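Local coordinates for protein exonuclease VapC9 (PDB 1V8P) that probably acts as the toxin of a toxin-antitoxin system, a magnesium-dependent ribonuclease that also slowly degrades single-stranded DNA from its ends, at residues S35-L40 with S91-L96; S119-A124 with R136-K141. The protein carries 1 engineered substitution. One frame throughout, in Å; residues are numbered along the deposited sequence.

Interaction 1 (S35-L40 with S91-L96)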
# COMPACT_ATOMS: atom_id res chain seq x y z
N SER C 35 3.18 7.09 12.81
CA SER C 35 2.69 6.18 13.82
C SER C 35 2.79 6.77 15.22
O SER C 35 1.90 6.56 16.05
CB SER C 35 3.43 4.84 13.77
OG SER C 35 4.66 4.90 14.47
N ALA C 36 3.85 7.53 15.49
CA ALA C 36 4.04 8.15 16.81
C ALA C 36 3.08 9.31 16.98
O ALA C 36 2.39 9.44 18.00
CB ALA C 36 5.46 8.65 16.96
N LEU C 37 3.06 10.18 15.96
CA LEU C 37 2.20 11.34 15.94
C LEU C 37 0.79 10.87 16.29
O LEU C 37 0.11 11.47 17.12
CB LEU C 37 2.23 11.98 14.54
CG LEU C 37 1.49 13.28 14.22
CD1 LEU C 37 -0.01 13.05 14.23
CD2 LEU C 37 1.88 14.33 15.22
N TYR C 38 0.37 9.78 15.66
CA TYR C 38 -0.95 9.23 15.92
C TYR C 38 -1.16 8.88 17.39
O TYR C 38 -2.21 9.16 17.95
CB TYR C 38 -1.19 7.99 15.05
CG TYR C 38 -2.50 8.04 14.29
CD1 TYR C 38 -2.67 8.93 13.23
CD2 TYR C 38 -3.57 7.22 14.65
CE1 TYR C 38 -3.88 9.00 12.54
CE2 TYR C 38 -4.77 7.27 13.96
CZ TYR C 38 -4.93 8.16 12.91
OH TYR C 38 -6.13 8.21 12.22
N ALA C 39 -0.17 8.26 18.03
CA ALA C 39 -0.33 7.91 19.44
C ALA C 39 -0.38 9.20 20.27
O ALA C 39 -1.25 9.38 21.12
CB ALA C 39 0.84 7.03 19.91
N LEU C 40 0.56 10.10 20.01
CA LEU C 40 0.65 11.37 20.70
C LEU C 40 -0.64 12.19 20.64
O LEU C 40 -0.95 12.94 21.57
CB LEU C 40 1.79 12.20 20.10
CG LEU C 40 3.21 11.71 20.37
CD1 LEU C 40 4.21 12.46 19.49
CD2 LEU C 40 3.53 11.88 21.85
N SER C 91 -0.46 21.00 13.66
CA SER C 91 -0.02 22.38 13.59
C SER C 91 0.98 22.72 14.69
O SER C 91 1.75 23.67 14.57
CB SER C 91 -1.23 23.32 13.69
OG SER C 91 -1.79 23.31 14.99
N SER C 92 0.98 21.93 15.76
CA SER C 92 1.87 22.16 16.89
C SER C 92 3.34 21.82 16.66
O SER C 92 4.20 22.24 17.43
CB SER C 92 1.39 21.37 18.11
OG SER C 92 0.03 21.66 18.40
N PHE C 93 3.63 21.08 15.59
CA PHE C 93 4.98 20.65 15.29
C PHE C 93 5.74 21.47 14.29
O PHE C 93 5.15 22.04 13.39
CB PHE C 93 4.98 19.21 14.79
CG PHE C 93 4.53 18.21 15.80
CD1 PHE C 93 3.22 18.18 16.24
CD2 PHE C 93 5.42 17.27 16.31
CE1 PHE C 93 2.79 17.24 17.17
CE2 PHE C 93 5.01 16.33 17.24
CZ PHE C 93 3.69 16.31 17.67
N LYS C 94 7.06 21.49 14.46
CA LYS C 94 7.96 22.20 13.57
C LYS C 94 8.11 21.23 12.40
O LYS C 94 8.18 20.02 12.60
CB LYS C 94 9.32 22.40 14.25
CG LYS C 94 10.11 23.62 13.80
CD LYS C 94 10.56 23.57 12.33
CE LYS C 94 11.42 24.79 11.97
NZ LYS C 94 11.89 24.79 10.55
N VAL C 95 8.15 21.74 11.18
CA VAL C 95 8.28 20.88 10.02
C VAL C 95 9.66 21.07 9.41
O VAL C 95 10.05 22.18 9.08
CB VAL C 95 7.19 21.23 8.97
CG1 VAL C 95 7.26 20.28 7.78
CG2 VAL C 95 5.83 21.16 9.63
N LEU C 96 10.39 19.97 9.27
CA LEU C 96 11.73 20.04 8.70
C LEU C 96 11.66 20.03 7.19
O LEU C 96 10.61 19.78 6.61
CB LEU C 96 12.57 18.85 9.18
CG LEU C 96 12.49 18.69 10.70
CD1 LEU C 96 13.44 17.60 11.16
CD2 LEU C 96 12.82 20.02 11.37

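Interaction 2 (S119-A124 with R136-K141)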
# COMPACT_ATOMS: atom_id res chain seq x y z
N SER C 119 12.91 7.83 5.02
CA SER C 119 12.98 9.28 5.06
C SER C 119 13.18 9.70 6.53
O SER C 119 13.93 10.62 6.85
CB SER C 119 11.69 9.89 4.49
OG SER C 119 11.57 9.64 3.11
N TYR C 120 12.51 8.97 7.42
CA TYR C 120 12.61 9.24 8.84
C TYR C 120 13.96 8.86 9.45
O TYR C 120 14.55 9.64 10.21
CB TYR C 120 11.48 8.52 9.58
CG TYR C 120 10.14 9.14 9.28
CD1 TYR C 120 9.32 8.61 8.28
CD2 TYR C 120 9.71 10.28 9.97
CE1 TYR C 120 8.10 9.20 7.98
CE2 TYR C 120 8.50 10.87 9.68
CZ TYR C 120 7.69 10.33 8.68
OH TYR C 120 6.47 10.91 8.41
N ALA C 121 14.46 7.68 9.11
CA ALA C 121 15.74 7.20 9.61
C ALA C 121 16.86 8.16 9.18
O ALA C 121 17.69 8.56 9.99
CB ALA C 121 16.01 5.78 9.08
N TYR C 122 16.85 8.52 7.90
CA TYR C 122 17.87 9.42 7.37
C TYR C 122 17.89 10.80 8.02
O TYR C 122 18.95 11.30 8.38
CB TYR C 122 17.70 9.58 5.87
CG TYR C 122 18.72 10.51 5.26
CD1 TYR C 122 20.01 10.06 4.92
CD2 TYR C 122 18.43 11.86 5.11
CE1 TYR C 122 20.98 10.95 4.44
CE2 TYR C 122 19.39 12.76 4.64
CZ TYR C 122 20.65 12.31 4.31
OH TYR C 122 21.57 13.23 3.86
N VAL C 123 16.73 11.42 8.18
CA VAL C 123 16.65 12.75 8.76
C VAL C 123 17.04 12.77 10.22
O VAL C 123 17.74 13.68 10.67
CB VAL C 123 15.24 13.35 8.64
CG1 VAL C 123 15.16 14.70 9.37
CG2 VAL C 123 14.90 13.52 7.19
N ALA C 124 16.58 11.77 10.96
CA ALA C 124 16.90 11.70 12.38
C ALA C 124 18.42 11.55 12.57
O ALA C 124 19.05 12.34 13.27
CB ALA C 124 16.17 10.55 13.02
N ARG C 136 8.18 -1.08 15.21
CA ARG C 136 9.28 -1.90 15.72
C ARG C 136 10.46 -2.01 14.76
O ARG C 136 11.61 -1.93 15.16
CB ARG C 136 8.80 -3.31 16.07
CG ARG C 136 7.64 -3.39 17.06
CD ARG C 136 7.93 -2.59 18.30
NE ARG C 136 6.92 -1.57 18.55
CZ ARG C 136 6.90 -0.80 19.63
NH1 ARG C 136 7.85 -0.94 20.56
NH2 ARG C 136 5.93 0.10 19.80
N GLU C 137 10.17 -2.19 13.48
CA GLU C 137 11.22 -2.31 12.49
C GLU C 137 12.05 -1.03 12.48
O GLU C 137 13.27 -1.09 12.52
CB GLU C 137 10.59 -2.62 11.13
CG GLU C 137 11.36 -3.60 10.23
CD GLU C 137 11.99 -4.77 10.98
OE1 GLU C 137 11.45 -5.22 12.01
OE2 GLU C 137 13.05 -5.26 10.53
N LEU C 138 11.40 0.14 12.46
CA LEU C 138 12.16 1.40 12.45
C LEU C 138 13.00 1.56 13.72
O LEU C 138 14.16 1.97 13.66
CB LEU C 138 11.21 2.60 12.33
CG LEU C 138 11.08 3.36 11.00
CD1 LEU C 138 10.32 4.65 11.29
CD2 LEU C 138 12.45 3.69 10.38
N LEU C 139 12.41 1.25 14.86
CA LEU C 139 13.13 1.35 16.12
C LEU C 139 14.42 0.53 16.00
O LEU C 139 15.47 0.92 16.49
CB LEU C 139 12.28 0.81 17.26
CG LEU C 139 11.11 1.66 17.74
CD1 LEU C 139 10.03 0.78 18.37
CD2 LEU C 139 11.62 2.69 18.73
N ALA C 140 14.32 -0.61 15.34
CA ALA C 140 15.47 -1.48 15.19
C ALA C 140 16.58 -0.93 14.30
O ALA C 140 17.75 -1.03 14.63
CB ALA C 140 15.01 -2.85 14.66
N LYS C 141 16.19 -0.35 13.17
CA LYS C 141 17.17 0.13 12.22
C LYS C 141 17.53 1.61 12.27
O LYS C 141 18.26 2.11 11.42
CB LYS C 141 16.70 -0.28 10.83
CG LYS C 141 16.41 -1.78 10.74
CD LYS C 141 15.83 -2.19 9.39
CE LYS C 141 15.67 -3.70 9.30
NZ LYS C 141 15.08 -4.10 7.98

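Interaction 1 (S35-L40 with S91-L96)
Leu37 and Phe93 meet in the core of the PIN domain, where the helix that follows strand 30-32 packs against the short turn leading into strand 94-95, an outermost strand of the chain's parallel sheet. The leucine comes over a face of the phenyl ring. Its CG lies anti to the backbone N (chi1 -176°), an orientation that carries CD2 out from the flank of the helix to the aromatic. That methyl makes a CH-pi contact, CD2 lying 4.0 Å from the centroid of the Phe93 ring and 29° off its normal, displaced toward the CE1-CZ side. Leu40, one helical turn later, approaches differently: it reaches the edge of the same ring, near its plane. Two leucines on one flank of the helix therefore hold different parts of the phenyl group.

Val32 touches all three side chains, and Leu54 and Ile56 of strand 54-56 also pack on Phe93. The Trp47 ring meets Phe93 with the planes inclined at about 50°, while its NE1 bonds to Leu40 O. The edge contact between the segments is the looser one, with Leu40 CD1 4.3 Å from Phe93 CZ.

Interaction 2 (S119-A124 with R136-K141)
Tyr120 OH is gripped twice, by Thr60 OG1 and by Glu63 OE2 of helix 58-73, while the other end of the same residue packs against Leu138. The tyrosine thus spans two surroundings: its CB faces helix 136-141, but with chi1 at -69° the ring swings off that helix and runs inward, past Leu31 and Asp33, to its polar partners.

Between helices 115-127 and 136-141 the meeting is made by carbon alone. Leu138 points at the first helix and straddles two successive residues with its fork. Its CD1 branch lies 4.4 Å from Tyr120 CB, beside the root of the side chain and not over the ring. The CD2 branch turns the other way, to Ala121, where the methyl carbon CB is 4.3 Å from Leu138 CD2. Ala121 and Leu138 are also the point of nearest backbone approach, their CA atoms 7.4 Å apart, a close pass that the small alanine side chain readily accommodates. Leu138 also packs on Leu131 of strand 130-132, an outermost strand, and on Thr133 just after it.

Lys141, extended from CB to NZ, makes a salt bridge within its own helix, NZ to Glu137 OE2 at 3.5 Å, and also donates to the carbonyl O of Arg111, a residue that also packs on Ala121. Glu137 touches Arg73 of a second subunit and Gly112 of a fourth.

Methyl and methylene packing sets the spacing of the two helices but carries no directional bond; the lysine's bond links helix 136-141 to the end of helix 101-111 instead. With Asp33 beside Tyr120, Asp117 beside Leu138, and Glu137 N bonded to Asp135 OD1, the apolar pairing borders the predicted magnesium site.

Interactions 1 and 2 follow one another along the chain, and their centres are about 15 Å apart. They touch directly where Leu96 CD1 packs 3.8 Å from Val123 CG1, joining the end of segment 91-96 to helix 115-127. The predicted magnesium ligands relate them further. Asp33 accepts a bond from Ala36 N. The side chain of Asp33 is about 6 Å from that of Leu37 but about 3 Å from that of Tyr120. The side chain of Asp117 is about 4 Å from that of Leu138 and about 12 Å from that of Leu37. Interaction 2 therefore borders the probable metal site, whereas interaction 1 lies nearer the middle of the chain, its centre about 5 Å from that of the chain against about 10 Å for interaction 2.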